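Local coordinates for protein EDTA monooxygenase (EDTA-degrading bacterium BNC1, PDB 5DQP) that probably acts as an FMN-dependent monooxygenase of the luciferase-like family in bacterial EDTA breakdown, working with a partner flavin reductase, at residues R149-E152 against F153-V157; V278-L281 against V282-E286; V315-E318 against K319-N322. All blocks are in the same frame, centred on the assembly; numbering follows the deposited sequence.

Interaction 1. Residues R149-E152 against F153-V157; sequences RAEE and FLEVV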
loop_
_atom_site.group_PDB
_atom_site.type_symbol
_atom_site.label_atom_id
_atom_site.label_comp_id
_atom_site.label_asym_id
_atom_site.label_seq_id
_atom_site.Cartn_x
_atom_site.Cartn_y
_atom_site.Cartn_z
ATOM N N ARG A 149 2.156 -2.362 -23.718
ATOM C CA ARG A 149 2.888 -2.038 -22.501
ATOM C C ARG A 149 2.465 -2.947 -21.359
ATOM O O ARG A 149 3.314 -3.457 -20.612
ATOM C CB ARG A 149 2.657 -0.572 -22.145
ATOM C CG ARG A 149 3.330 -0.101 -20.889
ATOM C CD ARG A 149 3.151 1.409 -20.812
ATOM N NE ARG A 149 3.698 1.995 -19.603
ATOM C CZ ARG A 149 4.906 2.540 -19.540
ATOM N NH1 ARG A 149 5.326 3.064 -18.402
ATOM N NH2 ARG A 149 5.690 2.562 -20.615
ATOM N N ALA A 150 1.146 -3.152 -21.204
ATOM C CA ALA A 150 0.639 -3.978 -20.117
ATOM C C ALA A 150 1.189 -5.389 -20.210
ATOM O O ALA A 150 1.499 -6.013 -19.187
ATOM C CB ALA A 150 -0.886 -4.023 -20.137
ATOM N N GLU A 151 1.282 -5.912 -21.431
ATOM C CA GLU A 151 1.792 -7.250 -21.633
ATOM C C GLU A 151 3.250 -7.352 -21.182
ATOM O O GLU A 151 3.629 -8.311 -20.508
ATOM C CB GLU A 151 1.617 -7.633 -23.096
ATOM C CG GLU A 151 1.619 -9.121 -23.373
ATOM C CD GLU A 151 3.020 -9.717 -23.337
ATOM O OE1 GLU A 151 3.951 -9.093 -23.905
ATOM O OE2 GLU A 151 3.191 -10.805 -22.733
ATOM N N GLU A 152 4.074 -6.361 -21.514
ATOM C CA GLU A 152 5.466 -6.397 -21.068
ATOM C C GLU A 152 5.571 -6.209 -19.555
ATOM O O GLU A 152 6.377 -6.873 -18.886
ATOM C CB GLU A 152 6.284 -5.336 -21.804
ATOM C CG GLU A 152 7.793 -5.543 -21.633
ATOM C CD GLU A 152 8.654 -4.415 -22.190
ATOM O OE1 GLU A 152 9.777 -4.236 -21.665
ATOM O OE2 GLU A 152 8.216 -3.709 -23.136
ATOM N N PHE A 153 4.757 -5.310 -19.005
ATOM C CA PHE A 153 4.685 -5.106 -17.563
ATOM C C PHE A 153 4.385 -6.416 -16.830
ATOM O O PHE A 153 4.998 -6.724 -15.806
ATOM C CB PHE A 153 3.607 -4.048 -17.273
ATOM C CG PHE A 153 3.619 -3.512 -15.876
ATOM C CD1 PHE A 153 3.119 -4.260 -14.815
ATOM C CD2 PHE A 153 4.095 -2.247 -15.621
ATOM C CE1 PHE A 153 3.109 -3.750 -13.535
ATOM C CE2 PHE A 153 4.098 -1.752 -14.343
ATOM C CZ PHE A 153 3.609 -2.491 -13.305
ATOM N N LEU A 154 3.414 -7.181 -17.325
ATOM C CA LEU A 154 3.047 -8.430 -16.671
ATOM C C LEU A 154 4.165 -9.456 -16.764
ATOM O O LEU A 154 4.400 -10.204 -15.808
ATOM C CB LEU A 154 1.755 -8.981 -17.273
ATOM C CG LEU A 154 0.460 -8.523 -16.588
ATOM C CD1 LEU A 154 0.467 -9.008 -15.150
ATOM C CD2 LEU A 154 0.351 -7.050 -16.617
ATOM N N GLU A 155 4.875 -9.508 -17.903
ATOM C CA GLU A 155 6.041 -10.383 -17.996
ATOM C C GLU A 155 7.110 -9.990 -16.978
ATOM O O GLU A 155 7.721 -10.857 -16.341
ATOM C CB GLU A 155 6.643 -10.350 -19.398
ATOM C CG GLU A 155 5.735 -10.767 -20.525
ATOM C CD GLU A 155 6.451 -10.722 -21.877
ATOM O OE1 GLU A 155 7.676 -10.455 -21.902
ATOM O OE2 GLU A 155 5.793 -10.954 -22.913
ATOM N N VAL A 156 7.390 -8.694 -16.852
ATOM C CA VAL A 156 8.381 -8.264 -15.881
ATOM C C VAL A 156 7.943 -8.690 -14.494
ATOM O O VAL A 156 8.689 -9.343 -13.762
ATOM C CB VAL A 156 8.602 -6.743 -15.952
ATOM C CG1 VAL A 156 9.502 -6.323 -14.806
ATOM C CG2 VAL A 156 9.205 -6.347 -17.299
ATOM N N VAL A 157 6.690 -8.393 -14.143
ATOM C CA VAL A 157 6.232 -8.669 -12.790
ATOM C C VAL A 157 6.301 -10.166 -12.486
ATOM O O VAL A 157 6.809 -10.569 -11.438
ATOM C CB VAL A 157 4.824 -8.091 -12.585
ATOM C CG1 VAL A 157 4.216 -8.578 -11.249
ATOM C CG2 VAL A 157 4.909 -6.599 -12.639
#
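Residues Arg149 to Glu152 pass without a break into Phe153 to Val157 as consecutive turns of one alpha helix, as four i to i+4 backbone bonds show, from Phe153 N to Arg149 O (2.8 Å) through to Val156 N to Glu152 O (2.9 Å). One turn apart on a partly exposed flank, the acids Glu151 and Glu155 meet at their carboxylates. Glu151 bends at its second torsion (chi2 -77°), which carries its acid group forward along the helix; Glu155 starts beside its own backbone N (chi1 -59°), leaning back over the preceding turn, and is extended from CG on. Glu151 OE2 thereby comes to 2.6 Å from Glu155 OE2, and the two carboxylate planes stand 68° apart. Two oxygens so near would ordinarily repel, so one of the two acids is probably protonated. Arg225, from helix 217-226, makes a salt bridge to Glu151 OE2 and a long, weak ion pair to Glu155. A leucine in place of Glu151 would probably leave Arg225 without its salt-bridge partner on this helix, and the weak pairing to Glu155 could hardly make up for it.

Glu152 turns elsewhere: its buried carboxylate takes hydrogen bonds from His187 NE2 and from the backbone N atoms of Tyr191 and Phe192, tying the helix to the 187-188 and 193-194 hairpin. On the buried flank Phe153 and Val156 pack on helix 102-115, while Leu154 lies against Thr97 and Trp122 of strand 120-125. Tyr147 and His143, predicted FMN ligands, belong to the same helix. The chemistry thus implies two separate anchors: an acid pair, one member probably protonated, beside an arginine, and a buried carboxylate with hydrogen bonds on both oxygens.

Interaction 2. Residues V278-L281 against V282-E286; sequences VKRL and VAEYE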
loop_
_atom_site.group_PDB
_atom_site.type_symbol
_atom_site.label_atom_id
_atom_site.label_comp_id
_atom_site.label_asym_id
_atom_site.label_seq_id
_atom_site.Cartn_x
_atom_site.Cartn_y
_atom_site.Cartn_z
ATOM N N VAL A 278 -38.778 -3.859 -1.561
ATOM C CA VAL A 278 -38.141 -3.729 -2.866
ATOM C C VAL A 278 -38.757 -2.558 -3.623
ATOM O O VAL A 278 -38.048 -1.682 -4.134
ATOM C CB VAL A 278 -38.242 -5.046 -3.658
ATOM C CG1 VAL A 278 -37.896 -4.811 -5.127
ATOM C CG2 VAL A 278 -37.295 -6.096 -3.066
ATOM N N LYS A 279 -40.091 -2.503 -3.667
ATOM C CA LYS A 279 -40.729 -1.411 -4.393
ATOM C C LYS A 279 -40.371 -0.076 -3.768
ATOM O O LYS A 279 -40.121 0.901 -4.483
ATOM C CB LYS A 279 -42.244 -1.612 -4.464
ATOM C CG LYS A 279 -42.648 -2.675 -5.475
ATOM C CD LYS A 279 -44.101 -2.533 -5.894
ATOM C CE LYS A 279 -45.028 -2.611 -4.698
ATOM N NZ LYS A 279 -44.955 -3.931 -4.005
ATOM N N ARG A 280 -40.280 -0.025 -2.440
ATOM C CA ARG A 280 -39.864 1.208 -1.789
ATOM C C ARG A 280 -38.425 1.562 -2.139
ATOM O O ARG A 280 -38.129 2.714 -2.476
ATOM C CB ARG A 280 -40.016 1.110 -0.268
ATOM C CG ARG A 280 -39.578 2.409 0.424
ATOM C CD ARG A 280 -39.387 2.271 1.919
ATOM N NE ARG A 280 -38.027 1.853 2.259
ATOM C CZ ARG A 280 -37.431 2.101 3.425
ATOM N NH1 ARG A 280 -38.070 2.782 4.375
ATOM N NH2 ARG A 280 -36.188 1.674 3.640
ATOM N N LEU A 281 -37.502 0.595 -2.035
ATOM C CA LEU A 281 -36.103 0.898 -2.340
ATOM C C LEU A 281 -35.955 1.356 -3.783
ATOM O O LEU A 281 -35.157 2.252 -4.079
ATOM C CB LEU A 281 -35.205 -0.320 -2.068
ATOM C CG LEU A 281 -35.231 -0.909 -0.640
ATOM C CD1 LEU A 281 -34.374 -2.160 -0.529
ATOM C CD2 LEU A 281 -34.810 0.106 0.407
ATOM N N VAL A 282 -36.709 0.748 -4.704
ATOM C CA VAL A 282 -36.595 1.163 -6.097
ATOM C C VAL A 282 -37.085 2.596 -6.253
ATOM O O VAL A 282 -36.531 3.375 -7.036
ATOM C CB VAL A 282 -37.363 0.212 -7.028
ATOM C CG1 VAL A 282 -37.440 0.834 -8.435
ATOM C CG2 VAL A 282 -36.709 -1.132 -7.081
ATOM N N ALA A 283 -38.131 2.966 -5.508
ATOM C CA ALA A 283 -38.622 4.337 -5.574
ATOM C C ALA A 283 -37.569 5.308 -5.057
ATOM O O ALA A 283 -37.306 6.333 -5.691
ATOM C CB ALA A 283 -39.935 4.466 -4.801
ATOM N N GLU A 284 -36.923 4.978 -3.935
ATOM C CA GLU A 284 -35.845 5.819 -3.423
ATOM C C GLU A 284 -34.732 5.975 -4.452
ATOM O O GLU A 284 -34.242 7.082 -4.700
ATOM C CB GLU A 284 -35.275 5.223 -2.136
ATOM C CG GLU A 284 -36.206 5.230 -0.949
ATOM C CD GLU A 284 -35.675 4.364 0.195
ATOM O OE1 GLU A 284 -34.488 3.944 0.146
ATOM O OE2 GLU A 284 -36.455 4.091 1.135
ATOM N N TYR A 285 -34.286 4.862 -5.029
ATOM C CA TYR A 285 -33.214 4.932 -6.014
ATOM C C TYR A 285 -33.631 5.781 -7.210
ATOM O O TYR A 285 -32.856 6.618 -7.689
ATOM C CB TYR A 285 -32.828 3.521 -6.445
ATOM C CG TYR A 285 -32.025 3.451 -7.713
ATOM C CD1 TYR A 285 -30.672 3.718 -7.710
ATOM C CD2 TYR A 285 -32.620 3.091 -8.910
ATOM C CE1 TYR A 285 -29.930 3.643 -8.875
ATOM C CE2 TYR A 285 -31.890 3.005 -10.069
ATOM C CZ TYR A 285 -30.543 3.287 -10.042
ATOM O OH TYR A 285 -29.812 3.209 -11.190
ATOM N N GLU A 286 -34.856 5.590 -7.700
ATOM C CA GLU A 286 -35.307 6.359 -8.854
ATOM C C GLU A 286 -35.500 7.830 -8.498
ATOM O O GLU A 286 -35.183 8.715 -9.300
ATOM C CB GLU A 286 -36.586 5.747 -9.420
ATOM C CG GLU A 286 -36.356 4.334 -9.970
ATOM C CD GLU A 286 -36.685 4.193 -11.451
ATOM O OE1 GLU A 286 -36.878 5.224 -12.133
ATOM O OE2 GLU A 286 -36.751 3.037 -11.932
#
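Arg280 and Glu284, one helical turn apart, meet with the carboxylate oxygen lying over the guanidinium rather than at its rim. Glu284 OE2 is 3.0 Å from Arg280 NE and 3.2 Å from Arg280 CZ, but it sits well out of the guanidinium plane, and the two flat groups are inclined by 51°. No N-H is aimed at it, so this salt bridge rests on charge alone. The bend at chi3 (88°) turns the guanidinium of the outward-reaching arginine so that one face meets Glu284 OE2, and the first torsion of Glu284 (chi1 -67°), with CG anti to the carbonyl carbon, leans the acid back to meet it. A second acid, Glu277, forms a long and weak ion pair with the same NE. Leu281 CD2 lies at the guanidinium edge, in its plane, and is 3.9 Å from Glu284 OE1, so a methyl group borders the ion pair.

On another flank of the helix, Val278 CG1 and Val282 CG2 approach loosely at 4.3 Å, while Val282 CG2 packs more closely on Val278 O at 3.3 Å. Leu281 and Val282 both press on Leu270 of strand 262-271. Tyr285 points its hydroxyl away from this contact, to a hydrogen bond with Arg356 NE.

Beneath the side chains runs the regular i to i+4 backbone ladder, with Val282 N at 2.8 Å from Val278 O. The arrangement is that of an amphipathic surface helix, with an i to i+4 ion pair on its exposed side and aliphatic residues facing strand 262-271 of the luciferase-like TIM-barrel sheet.

Interaction 3. Residues V315-E318 against K319-N322; sequences VLQE and KDFN
Gln317 and Asp320 hold each other through two hydrogen bonds. At the start of the turn Gln317 N gives one to Asp320 OD2 at 2.6 Å, meeting the oxygen from above the carboxylate plane; Asp320 N gives the other to Gln317 O at 2.8 Å, again from above the plane of the acceptor. The aspartate reaches back because its CG lies beside its own backbone N (chi1 -62°). Phe321 N to Glu318 O, at 3.2 Å, adds a second i to i+3 bond, as expected of a 3-10 turn. A water strengthens the grip on Asp320 OD2: it donates to that oxygen and to Val315 O, so two donors converge on the one carboxylate atom.

The apolar part is Leu316 against Phe321, crossing at about a right angle, with Leu316 CD1 and CB each 3.8 Å from Phe321 CZ. Separately, a polar atom, Gln317 O, approaches the Phe321 ring obliquely.

Both hydrophobic side chains pack on Ala341 of helix 331-344 and on Ile305, and Phe321 also on Val338. Backbone bonds of Leu316 with Leu346 and of Asn322 with Leu303 fix this loop between helices 292-303 and 331-344.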
loop_
_atom_site.group_PDB
_atom_site.type_symbol
_atom_site.label_atom_id
_atom_site.label_comp_id
_atom_site.label_asym_id
_atom_site.label_seq_id
_atom_site.Cartn_x
_atom_site.Cartn_y
_atom_site.Cartn_z
ATOM N N VAL A 315 -44.521 -7.248 -22.695
ATOM C CA VAL A 315 -43.339 -8.030 -23.015
ATOM C C VAL A 315 -42.842 -7.627 -24.391
ATOM O O VAL A 315 -43.575 -7.726 -25.386
ATOM C CB VAL A 315 -43.634 -9.527 -22.972
ATOM C CG1 VAL A 315 -42.422 -10.292 -23.558
ATOM C CG2 VAL A 315 -43.930 -9.958 -21.561
ATOM N N LEU A 316 -41.583 -7.203 -24.452
ATOM C CA LEU A 316 -40.970 -6.779 -25.702
ATOM C C LEU A 316 -40.709 -7.965 -26.623
ATOM O O LEU A 316 -40.384 -9.073 -26.180
ATOM C CB LEU A 316 -39.659 -6.063 -25.412
ATOM C CG LEU A 316 -39.814 -4.717 -24.727
ATOM C CD1 LEU A 316 -38.494 -4.297 -24.050
ATOM C CD2 LEU A 316 -40.233 -3.694 -25.760
ATOM N N GLN A 317 -40.838 -7.710 -27.918
ATOM C CA GLN A 317 -40.571 -8.689 -28.954
ATOM C C GLN A 317 -39.477 -8.167 -29.866
ATOM O O GLN A 317 -39.249 -6.956 -29.972
ATOM C CB GLN A 317 -41.822 -9.001 -29.794
ATOM C CG GLN A 317 -42.983 -9.596 -28.998
ATOM C CD GLN A 317 -43.981 -10.270 -29.907
ATOM O OE1 GLN A 317 -44.893 -9.625 -30.417
ATOM N NE2 GLN A 317 -43.800 -11.572 -30.136
ATOM N N GLU A 318 -38.826 -9.109 -30.544
ATOM C CA GLU A 318 -37.768 -8.775 -31.491
ATOM C C GLU A 318 -38.206 -7.672 -32.450
ATOM O O GLU A 318 -37.479 -6.696 -32.669
ATOM C CB GLU A 318 -37.358 -10.030 -32.266
ATOM C CG GLU A 318 -36.816 -9.732 -33.654
ATOM C CD GLU A 318 -35.523 -8.923 -33.620
ATOM O OE1 GLU A 318 -34.637 -9.248 -32.785
ATOM O OE2 GLU A 318 -35.399 -7.963 -34.424
ATOM N N LYS A 319 -39.402 -7.808 -33.022
ATOM C CA LYS A 319 -39.906 -6.828 -33.982
ATOM C C LYS A 319 -40.109 -5.442 -33.374
ATOM O O LYS A 319 -40.304 -4.482 -34.118
ATOM C CB LYS A 319 -41.237 -7.311 -34.580
ATOM C CG LYS A 319 -41.172 -8.704 -35.208
ATOM C CD LYS A 319 -42.553 -9.192 -35.650
ATOM C CE LYS A 319 -42.477 -10.566 -36.319
ATOM N NZ LYS A 319 -43.770 -10.950 -36.966
ATOM N N ASP A 320 -40.125 -5.313 -32.048
ATOM C CA ASP A 320 -40.370 -4.006 -31.454
ATOM C C ASP A 320 -39.151 -3.100 -31.520
ATOM O O ASP A 320 -39.301 -1.879 -31.447
ATOM C CB ASP A 320 -40.780 -4.129 -29.986
ATOM C CG ASP A 320 -42.075 -4.899 -29.784
ATOM O OD1 ASP A 320 -42.988 -4.816 -30.631
ATOM O OD2 ASP A 320 -42.173 -5.580 -28.741
ATOM N N PHE A 321 -37.953 -3.666 -31.642
ATOM C CA PHE A 321 -36.716 -2.895 -31.578
ATOM C C PHE A 321 -36.307 -2.400 -32.956
ATOM O O PHE A 321 -36.387 -3.139 -33.940
ATOM C CB PHE A 321 -35.588 -3.741 -31.004
ATOM C CG PHE A 321 -35.844 -4.237 -29.611
ATOM C CD1 PHE A 321 -35.600 -3.421 -28.521
ATOM C CD2 PHE A 321 -36.315 -5.524 -29.394
ATOM C CE1 PHE A 321 -35.831 -3.870 -27.233
ATOM C CE2 PHE A 321 -36.543 -5.982 -28.101
ATOM C CZ PHE A 321 -36.290 -5.150 -27.021
ATOM N N ASN A 322 -35.847 -1.145 -33.023
ATOM C CA ASN A 322 -35.275 -0.590 -34.256
ATOM C C ASN A 322 -33.981 0.118 -33.854
ATOM O O ASN A 322 -33.955 1.328 -33.613
ATOM C CB ASN A 322 -36.273 0.343 -34.962
ATOM C CG ASN A 322 -37.601 -0.338 -35.248
ATOM O OD1 ASN A 322 -37.750 -1.043 -36.250
ATOM N ND2 ASN A 322 -38.570 -0.139 -34.360
HETATM O O HOH W 1 -44.308 -6.591 -27.703
#

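In the fold
The three contacts follow one another along the chain, all within the luciferase-like monooxygenase domain, and none touches another. Interaction 1, on helix 143-161, has its centre about 45 Å from those of interactions 2 and 3, and it lies on the opposite side of the chain's centre from interaction 2. Interactions 2 and 3 are closer, with centres about 27 Å and nearest atoms about 14 Å apart; helix 275-287 carries the former, and the latter sits in the loop joining helices 292-303 and 331-344. Interaction 1 alone is near predicted FMN ligands. The other two lie in peripheral segments inserted between barrel strands 262-271 and 380-383, away from the predicted FMN site.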